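Local coordinates for Lmo2445 protein (Listeria monocytogenes EGD-e, PDB 5HZL), which is of unknown function but, as a secreted internalin-like protein, carries leucine-rich repeats and binds calcium ions, at residues 12-17 with 73-78; 23-28 with 69-74; 223-228 with 252-257. All blocks are in the same frame, centred on the assembly; numbering follows the deposited sequence.

Interaction 1: residues 12-17 with 73-78; sequences DTVPLP and NNEVFT
V14 and N74 are joined by a backbone hydrogen bond between residues 12-17 and 73-78. V14 N donates to N74 O over 3.0 Å with an N-H...O angle of 149°, and the donor lies in the plane of the accepting carbonyl. The N74 side-chain amide is used elsewhere, donating to A23 O.

The second polar element is the acid group of E75, which is buried. After chi1 of -56° the chain bends again at chi2 (-60°), bringing CD round toward residues 12-17. V14 O then lies 2.7 Å from E75 OE2.

Van der Waals contacts lie beside these polar atoms. V14 CG2 rests 3.9 Å from N74 CB, while T13 CB sits 3.3 Å from N74 O. L16 and E75 meet tip to tip: each methyl of L16 faces one acid oxygen, with L16 CD1 at 3.6 Å from E75 OE1 and L16 CD2 at 3.6 Å from E75 OE2. Beyond the pair, L16 and E75 also pack on L51 of helix 48-51.

The arrangement joins the extended start of the calcium-binding N-terminal cap to the loop that follows helix 66-70 and precedes repeat strand 82-84. Such a helical cap on the first turns of a leucine-rich-repeat solenoid is the internalin arrangement.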
loop_
_atom_site.group_PDB
_atom_site.type_symbol
_atom_site.label_atom_id
_atom_site.label_comp_id
_atom_site.label_asym_id
_atom_site.label_seq_id
_atom_site.Cartn_x
_atom_site.Cartn_y
_atom_site.Cartn_z
ATOM N N ASP A 12 -22.363 -0.029 19.049
ATOM C CA ASP A 12 -21.396 -0.206 20.181
ATOM C C ASP A 12 -21.028 -1.719 20.315
ATOM O O ASP A 12 -20.575 -2.296 19.318
ATOM C CB ASP A 12 -21.965 0.445 21.464
ATOM C CG ASP A 12 -20.935 0.570 22.589
ATOM O OD1 ASP A 12 -19.728 0.335 22.363
ATOM O OD2 ASP A 12 -21.343 0.932 23.711
ATOM N N THR A 13 -21.221 -2.359 21.482
ATOM C CA THR A 13 -20.863 -3.792 21.657
ATOM C C THR A 13 -22.101 -4.697 21.823
ATOM O O THR A 13 -23.230 -4.225 21.781
ATOM C CB THR A 13 -19.901 -4.023 22.870
ATOM O OG1 THR A 13 -20.597 -3.883 24.108
ATOM C CG2 THR A 13 -18.713 -3.069 22.835
ATOM N N VAL A 14 -21.854 -5.997 21.977
ATOM C CA VAL A 14 -22.877 -7.026 22.187
ATOM C C VAL A 14 -22.660 -7.471 23.628
ATOM O O VAL A 14 -21.581 -7.944 23.951
ATOM C CB VAL A 14 -22.744 -8.206 21.184
ATOM C CG1 VAL A 14 -23.527 -9.439 21.627
ATOM C CG2 VAL A 14 -23.174 -7.764 19.796
ATOM N N PRO A 15 -23.685 -7.350 24.495
ATOM C CA PRO A 15 -23.459 -7.709 25.903
ATOM C C PRO A 15 -23.112 -9.171 26.159
ATOM O O PRO A 15 -23.728 -10.054 25.576
ATOM C CB PRO A 15 -24.785 -7.334 26.587
ATOM C CG PRO A 15 -25.569 -6.541 25.588
ATOM C CD PRO A 15 -25.101 -7.016 24.248
ATOM N N LEU A 16 -22.118 -9.392 27.023
ATOM C CA LEU A 16 -21.640 -10.724 27.418
ATOM C C LEU A 16 -22.044 -11.037 28.886
ATOM O O LEU A 16 -22.179 -10.113 29.688
ATOM C CB LEU A 16 -20.118 -10.797 27.273
ATOM C CG LEU A 16 -19.512 -10.572 25.878
ATOM C CD1 LEU A 16 -17.991 -10.620 25.955
ATOM C CD2 LEU A 16 -20.024 -11.583 24.861
ATOM N N PRO A 17 -22.188 -12.307 29.269
ATOM C CA PRO A 17 -21.961 -13.472 28.397
ATOM C C PRO A 17 -22.977 -13.650 27.277
ATOM O O PRO A 17 -24.128 -13.200 27.376
ATOM C CB PRO A 17 -22.028 -14.663 29.367
ATOM C CG PRO A 17 -21.874 -14.078 30.726
ATOM C CD PRO A 17 -22.472 -12.715 30.649
ATOM N N ASN A 73 -15.624 -5.511 15.965
ATOM C CA ASN A 73 -15.965 -4.358 16.804
ATOM C C ASN A 73 -17.153 -4.575 17.757
ATOM O O ASN A 73 -17.459 -3.699 18.569
ATOM C CB ASN A 73 -16.162 -3.111 15.950
ATOM C CG ASN A 73 -14.859 -2.596 15.387
ATOM O OD1 ASN A 73 -13.848 -2.585 16.083
ATOM N ND2 ASN A 73 -14.876 -2.132 14.144
ATOM N N ASN A 74 -17.815 -5.729 17.658
ATOM C CA ASN A 74 -18.902 -6.065 18.580
ATOM C C ASN A 74 -18.369 -6.367 19.960
ATOM O O ASN A 74 -19.145 -6.500 20.874
ATOM C CB ASN A 74 -19.731 -7.264 18.109
ATOM C CG ASN A 74 -20.581 -6.953 16.889
ATOM O OD1 ASN A 74 -20.608 -5.825 16.392
ATOM N ND2 ASN A 74 -21.290 -7.964 16.400
ATOM N N GLU A 75 -17.056 -6.509 20.103
ATOM C CA GLU A 75 -16.455 -6.772 21.403
ATOM C C GLU A 75 -15.090 -6.099 21.497
ATOM O O GLU A 75 -14.651 -5.416 20.575
ATOM C CB GLU A 75 -16.308 -8.284 21.643
ATOM C CG GLU A 75 -17.590 -9.106 21.540
ATOM C CD GLU A 75 -18.675 -8.702 22.529
ATOM O OE1 GLU A 75 -18.409 -7.978 23.526
ATOM O OE2 GLU A 75 -19.814 -9.132 22.296
ATOM N N VAL A 76 -14.437 -6.294 22.632
ATOM C CA VAL A 76 -13.121 -5.748 22.897
ATOM C C VAL A 76 -12.197 -6.893 23.318
ATOM O O VAL A 76 -12.444 -7.539 24.342
ATOM C CB VAL A 76 -13.180 -4.701 24.039
ATOM C CG1 VAL A 76 -11.780 -4.214 24.403
ATOM C CG2 VAL A 76 -14.084 -3.536 23.655
ATOM N N PHE A 77 -11.152 -7.144 22.525
ATOM C CA PHE A 77 -10.162 -8.176 22.822
ATOM C C PHE A 77 -9.061 -7.378 23.500
ATOM O O PHE A 77 -8.063 -7.051 22.882
ATOM C CB PHE A 77 -9.668 -8.822 21.538
ATOM C CG PHE A 77 -10.742 -9.494 20.730
ATOM C CD1 PHE A 77 -11.548 -8.756 19.866
ATOM C CD2 PHE A 77 -10.922 -10.882 20.794
ATOM C CE1 PHE A 77 -12.533 -9.384 19.104
ATOM C CE2 PHE A 77 -11.902 -11.514 20.036
ATOM C CZ PHE A 77 -12.710 -10.766 19.190
ATOM N N THR A 78 -9.259 -7.059 24.781
ATOM C CA THR A 78 -8.320 -6.215 25.557
ATOM C C THR A 78 -6.832 -6.544 25.467
ATOM O O THR A 78 -6.035 -5.644 25.619
ATOM C CB THR A 78 -8.634 -6.187 27.079
ATOM O OG1 THR A 78 -8.432 -7.488 27.612
ATOM C CG2 THR A 78 -10.070 -5.728 27.405
#

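Interaction 2: residues 23-28 with 69-74; sequences AFPVEA and LSVLNN. With CA (calcium ion), chain B.
The F24 ring meets residues 69-74 by its edge, where V71 CG1 lies in the ring plane, 3.8 Å from F24 CD1. The carbonyl oxygens of V71 and L72 are also near that plane, beside F24 CD1 and CE1. One ring face is taken by A23 CB, offset toward the rim, and E75 packs on the ring from the next stretch of chain. The other flat group is the amide of N74, whose acceptor A23 O stands close to the amide plane.

This is the seam between the internalin cap, here the turn linking helix 20-23 to helix 27-36, and the 3-10 turn that continues helix 66-70 beside the leucine-rich repeats. V71 carries the apolar packing of the seam. With its CG1 anti to the backbone N (chi1 153°), one methyl packs on F24 CB at 3.5 Å and P25 CD at 3.8 Å, and the other, CG2, meets V26 CG2 at 3.7 Å.

A single hydrogen bond crosses alongside. N74 ND2 donates to A23 O over 2.8 Å, at an N-H...O angle of 158° and tilted 28° from the carbonyl plane. The acceptor belongs to the last residue of helix 20-23, and P25 then centres an inverse gamma turn that redirects the chain to V26, the N-cap position of the next helix. That helix starts with E27, whose extended side chain points to a calcium ion also bound by E31; E27 OE2 coordinates it at 2.6 Å.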
loop_
_atom_site.group_PDB
_atom_site.type_symbol
_atom_site.label_atom_id
_atom_site.label_comp_id
_atom_site.label_asym_id
_atom_site.label_seq_id
_atom_site.Cartn_x
_atom_site.Cartn_y
_atom_site.Cartn_z
ATOM N N ALA A 23 -22.296 -12.914 19.234
ATOM C CA ALA A 23 -21.278 -11.868 19.335
ATOM C C ALA A 23 -20.665 -11.540 17.968
ATOM O O ALA A 23 -20.470 -10.371 17.626
ATOM C CB ALA A 23 -20.179 -12.279 20.317
ATOM N N PHE A 24 -20.370 -12.581 17.194
ATOM C CA PHE A 24 -19.744 -12.407 15.888
ATOM C C PHE A 24 -20.519 -13.235 14.865
ATOM O O PHE A 24 -20.179 -14.378 14.635
ATOM C CB PHE A 24 -18.282 -12.851 15.977
ATOM C CG PHE A 24 -17.545 -12.295 17.177
ATOM C CD1 PHE A 24 -17.115 -10.976 17.205
ATOM C CD2 PHE A 24 -17.270 -13.105 18.275
ATOM C CE1 PHE A 24 -16.437 -10.468 18.303
ATOM C CE2 PHE A 24 -16.579 -12.607 19.379
ATOM C CZ PHE A 24 -16.160 -11.284 19.390
ATOM N N PRO A 25 -21.574 -12.657 14.254
ATOM C CA PRO A 25 -22.410 -13.395 13.308
ATOM C C PRO A 25 -21.915 -13.567 11.857
ATOM O O PRO A 25 -22.622 -13.236 10.910
ATOM C CB PRO A 25 -23.764 -12.660 13.397
ATOM C CG PRO A 25 -23.424 -11.293 13.799
ATOM C CD PRO A 25 -22.172 -11.358 14.610
ATOM N N VAL A 26 -20.714 -14.108 11.710
ATOM C CA VAL A 26 -20.107 -14.406 10.428
ATOM C C VAL A 26 -19.520 -15.786 10.684
ATOM O O VAL A 26 -18.605 -15.915 11.514
ATOM C CB VAL A 26 -19.002 -13.403 10.048
ATOM C CG1 VAL A 26 -18.272 -13.851 8.790
ATOM C CG2 VAL A 26 -19.577 -12.008 9.861
ATOM N N GLU A 27 -20.053 -16.802 9.995
ATOM C CA GLU A 27 -19.616 -18.208 10.157
ATOM C C GLU A 27 -18.103 -18.395 10.396
ATOM O O GLU A 27 -17.682 -18.861 11.470
ATOM C CB GLU A 27 -20.067 -19.057 8.953
ATOM C CG GLU A 27 -19.680 -20.534 9.039
ATOM C CD GLU A 27 -20.108 -21.353 7.825
ATOM O OE1 GLU A 27 -20.850 -20.848 6.941
ATOM O OE2 GLU A 27 -19.687 -22.528 7.767
ATOM N N ALA A 28 -17.316 -18.003 9.390
ATOM C CA ALA A 28 -15.862 -18.123 9.409
ATOM C C ALA A 28 -15.187 -17.520 10.637
ATOM O O ALA A 28 -14.288 -18.136 11.211
ATOM C CB ALA A 28 -15.291 -17.493 8.158
ATOM N N LEU A 69 -15.114 -8.585 8.657
ATOM C CA LEU A 69 -14.228 -8.171 9.753
ATOM C C LEU A 69 -14.775 -7.106 10.693
ATOM O O LEU A 69 -14.380 -7.065 11.850
ATOM C CB LEU A 69 -12.878 -7.677 9.213
ATOM C CG LEU A 69 -11.940 -8.704 8.593
ATOM C CD1 LEU A 69 -10.755 -8.007 7.951
ATOM C CD2 LEU A 69 -11.472 -9.716 9.626
ATOM N N SER A 70 -15.662 -6.253 10.209
ATOM C CA SER A 70 -16.211 -5.181 11.048
ATOM C C SER A 70 -16.947 -5.730 12.273
ATOM O O SER A 70 -17.089 -5.052 13.289
ATOM C CB SER A 70 -17.088 -4.229 10.230
ATOM O OG SER A 70 -18.174 -4.903 9.650
ATOM N N VAL A 71 -17.393 -6.972 12.151
ATOM C CA VAL A 71 -18.056 -7.690 13.243
ATOM C C VAL A 71 -17.191 -7.784 14.521
ATOM O O VAL A 71 -17.744 -7.854 15.626
ATOM C CB VAL A 71 -18.526 -9.074 12.734
ATOM C CG1 VAL A 71 -18.618 -10.109 13.823
ATOM C CG2 VAL A 71 -19.849 -8.933 11.984
ATOM N N LEU A 72 -15.861 -7.769 14.365
ATOM C CA LEU A 72 -14.919 -7.809 15.500
ATOM C C LEU A 72 -15.160 -6.651 16.486
ATOM O O LEU A 72 -14.933 -6.802 17.702
ATOM C CB LEU A 72 -13.467 -7.816 15.021
ATOM C CG LEU A 72 -13.009 -9.066 14.256
ATOM C CD1 LEU A 72 -11.617 -8.879 13.666
ATOM C CD2 LEU A 72 -13.045 -10.313 15.134
ATOM N N ASN A 73 -15.624 -5.511 15.965
ATOM C CA ASN A 73 -15.965 -4.358 16.804
ATOM C C ASN A 73 -17.153 -4.575 17.757
ATOM O O ASN A 73 -17.459 -3.699 18.569
ATOM C CB ASN A 73 -16.162 -3.111 15.950
ATOM C CG ASN A 73 -14.859 -2.596 15.387
ATOM O OD1 ASN A 73 -13.848 -2.585 16.083
ATOM N ND2 ASN A 73 -14.876 -2.132 14.144
ATOM N N ASN A 74 -17.815 -5.729 17.658
ATOM C CA ASN A 74 -18.902 -6.065 18.580
ATOM C C ASN A 74 -18.369 -6.367 19.960
ATOM O O ASN A 74 -19.145 -6.500 20.874
ATOM C CB ASN A 74 -19.731 -7.264 18.109
ATOM C CG ASN A 74 -20.581 -6.953 16.889
ATOM O OD1 ASN A 74 -20.608 -5.825 16.392
ATOM N ND2 ASN A 74 -21.290 -7.964 16.400
HETATM CA CA CA B . -17.571 -23.865 8.408
#

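Interaction 3: residues 223-228 with 252-257; sequences PFIYQA and PPYPTY
Y254 and I225 meet in the tightly packed part of this contact, in the C-terminal domain, whose family places it among the immunoglobulin-like E-set folds. Helix 223-227 is covered by the loop between strands 247-250 and 262-264. Tightness rests on I225, which is buried: its CG2, anti to the backbone N (chi1 -67° for CG1), meets P255 CG at 3.6 Å, the two side chains crossing at about a right angle. I225 also touches I279 and L281 of strand 273-281, continuing the packing into the sheet. Y254 OH donates to I225 O over 2.5 Å, a length too short to be taken literally, and this oxygen lies at the tyrosine ring's edge, near its plane. The same hydroxyl is hydrogen-bonded to Y283, and A228 CB packs against it at 3.6 Å.

Toward solvent the contact changes character at T256 and Y257, which are exposed, whereas Y226 itself stays buried. The Y226 and Y257 side chains cross at about a right angle, with Y257 CD1 at 3.9 Å from Y226 CB, and the Y257 side chain lies about 6 Å from a bound calcium ion. At the Y226 ring edge, in its plane, T256 O sits 3.7 Å from CE2.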
loop_
_atom_site.group_PDB
_atom_site.type_symbol
_atom_site.label_atom_id
_atom_site.label_comp_id
_atom_site.label_asym_id
_atom_site.label_seq_id
_atom_site.Cartn_x
_atom_site.Cartn_y
_atom_site.Cartn_z
ATOM N N PRO A 223 7.678 13.183 -12.073
ATOM C CA PRO A 223 8.546 13.709 -11.021
ATOM C C PRO A 223 9.719 12.829 -10.622
ATOM O O PRO A 223 10.762 13.356 -10.243
ATOM C CB PRO A 223 7.596 13.885 -9.843
ATOM C CG PRO A 223 6.300 14.165 -10.476
ATOM C CD PRO A 223 6.260 13.290 -11.691
ATOM N N PHE A 224 9.543 11.515 -10.714
ATOM C CA PHE A 224 10.589 10.560 -10.348
ATOM C C PHE A 224 11.911 10.821 -11.076
ATOM O O PHE A 224 12.980 10.742 -10.467
ATOM C CB PHE A 224 10.113 9.120 -10.619
ATOM C CG PHE A 224 11.136 8.070 -10.270
ATOM C CD1 PHE A 224 12.064 7.648 -11.213
ATOM C CD2 PHE A 224 11.182 7.513 -8.994
ATOM C CE1 PHE A 224 13.013 6.696 -10.893
ATOM C CE2 PHE A 224 12.129 6.556 -8.673
ATOM C CZ PHE A 224 13.047 6.150 -9.622
ATOM N N ILE A 225 11.828 11.125 -12.371
ATOM C CA ILE A 225 13.016 11.393 -13.190
ATOM C C ILE A 225 13.923 12.463 -12.577
ATOM O O ILE A 225 15.142 12.306 -12.519
ATOM C CB ILE A 225 12.622 11.811 -14.631
ATOM C CG1 ILE A 225 11.982 10.626 -15.362
ATOM C CG2 ILE A 225 13.842 12.267 -15.431
ATOM C CD1 ILE A 225 11.425 10.964 -16.730
ATOM N N TYR A 226 13.315 13.535 -12.102
ATOM C CA TYR A 226 14.062 14.637 -11.535
ATOM C C TYR A 226 14.452 14.417 -10.076
ATOM O O TYR A 226 15.563 14.738 -9.685
ATOM C CB TYR A 226 13.253 15.914 -11.723
ATOM C CG TYR A 226 12.920 16.175 -13.175
ATOM C CD1 TYR A 226 11.806 15.588 -13.767
ATOM C CD2 TYR A 226 13.713 17.013 -13.956
ATOM C CE1 TYR A 226 11.496 15.826 -15.093
ATOM C CE2 TYR A 226 13.404 17.266 -15.286
ATOM C CZ TYR A 226 12.297 16.669 -15.850
ATOM O OH TYR A 226 11.969 16.902 -17.162
ATOM N N GLN A 227 13.542 13.875 -9.279
ATOM C CA GLN A 227 13.796 13.603 -7.858
ATOM C C GLN A 227 14.930 12.596 -7.652
ATOM O O GLN A 227 15.665 12.683 -6.671
ATOM C CB GLN A 227 12.521 13.106 -7.194
ATOM C CG GLN A 227 11.428 14.160 -7.158
ATOM C CD GLN A 227 10.100 13.642 -6.633
ATOM O OE1 GLN A 227 9.707 12.498 -6.872
ATOM N NE2 GLN A 227 9.392 14.495 -5.929
ATOM N N ALA A 228 15.081 11.661 -8.586
ATOM C CA ALA A 228 16.145 10.655 -8.518
ATOM C C ALA A 228 17.520 11.295 -8.317
ATOM O O ALA A 228 18.382 10.721 -7.649
ATOM C CB ALA A 228 16.149 9.802 -9.781
ATOM N N PRO A 252 18.781 9.645 -24.771
ATOM C CA PRO A 252 19.222 11.009 -24.507
ATOM C C PRO A 252 19.963 11.142 -23.184
ATOM O O PRO A 252 19.889 10.240 -22.353
ATOM C CB PRO A 252 17.902 11.777 -24.446
ATOM C CG PRO A 252 16.985 10.802 -23.801
ATOM C CD PRO A 252 17.412 9.431 -24.269
ATOM N N PRO A 253 20.678 12.269 -22.994
ATOM C CA PRO A 253 21.381 12.459 -21.736
ATOM C C PRO A 253 20.333 12.710 -20.667
ATOM O O PRO A 253 19.252 13.213 -20.966
ATOM C CB PRO A 253 22.258 13.691 -21.990
ATOM C CG PRO A 253 21.554 14.450 -23.060
ATOM C CD PRO A 253 20.828 13.432 -23.897
ATOM N N TYR A 254 20.656 12.350 -19.435
ATOM C CA TYR A 254 19.722 12.501 -18.339
ATOM C C TYR A 254 19.416 14.007 -18.161
ATOM O O TYR A 254 20.336 14.829 -18.184
ATOM C CB TYR A 254 20.317 11.874 -17.069
ATOM C CG TYR A 254 19.283 11.477 -16.058
ATOM C CD1 TYR A 254 18.720 10.200 -16.098
ATOM C CD2 TYR A 254 18.852 12.361 -15.074
ATOM C CE1 TYR A 254 17.754 9.811 -15.187
ATOM C CE2 TYR A 254 17.888 11.986 -14.149
ATOM C CZ TYR A 254 17.335 10.705 -14.208
ATOM O OH TYR A 254 16.372 10.307 -13.291
ATOM N N PRO A 255 18.128 14.377 -18.010
ATOM C CA PRO A 255 17.796 15.794 -17.848
ATOM C C PRO A 255 18.227 16.408 -16.516
ATOM O O PRO A 255 18.753 15.721 -15.637
ATOM C CB PRO A 255 16.270 15.806 -17.963
ATOM C CG PRO A 255 15.863 14.466 -17.474
ATOM C CD PRO A 255 16.914 13.540 -18.001
ATOM N N THR A 256 17.994 17.710 -16.396
ATOM C CA THR A 256 18.329 18.478 -15.202
ATOM C C THR A 256 17.073 19.201 -14.711
ATOM O O THR A 256 16.246 19.643 -15.514
ATOM C CB THR A 256 19.430 19.507 -15.519
ATOM O OG1 THR A 256 18.967 20.394 -16.533
ATOM C CG2 THR A 256 20.695 18.822 -16.033
ATOM N N TYR A 257 16.933 19.322 -13.398
ATOM C CA TYR A 257 15.776 19.995 -12.822
ATOM C C TYR A 257 15.969 21.518 -12.762
ATOM O O TYR A 257 17.034 21.991 -12.330
ATOM C CB TYR A 257 15.513 19.462 -11.417
ATOM C CG TYR A 257 14.298 20.074 -10.768
ATOM C CD1 TYR A 257 13.012 19.783 -11.247
ATOM C CD2 TYR A 257 14.412 20.925 -9.665
ATOM C CE1 TYR A 257 11.879 20.334 -10.661
ATOM C CE2 TYR A 257 13.280 21.476 -9.069
ATOM C CZ TYR A 257 12.015 21.173 -9.571
ATOM O OH TYR A 257 10.880 21.710 -9.000
#

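How the interactions relate
Interactions 1 and 2 act on the same element: they share N73 and N74, their centres are 10 Å apart, and they touch where E75 CG and F77 CZ each pack on F24 CZ, at 3.4 and 3.5 Å. N74 serves both, its backbone in the first and its amide in the second. Interaction 1 is a surface contact dominated by polar atoms, whereas interaction 2 is partly buried and mostly apolar. Interaction 3, also partly buried, lies about 50 Å or more from both, centre to centre, on the opposite side of the chain's centre. Its three tyrosines and P255 contrast with F24 and P25 around V71 in interaction 2, and a tyrosine hydroxyl replaces the amide as donor.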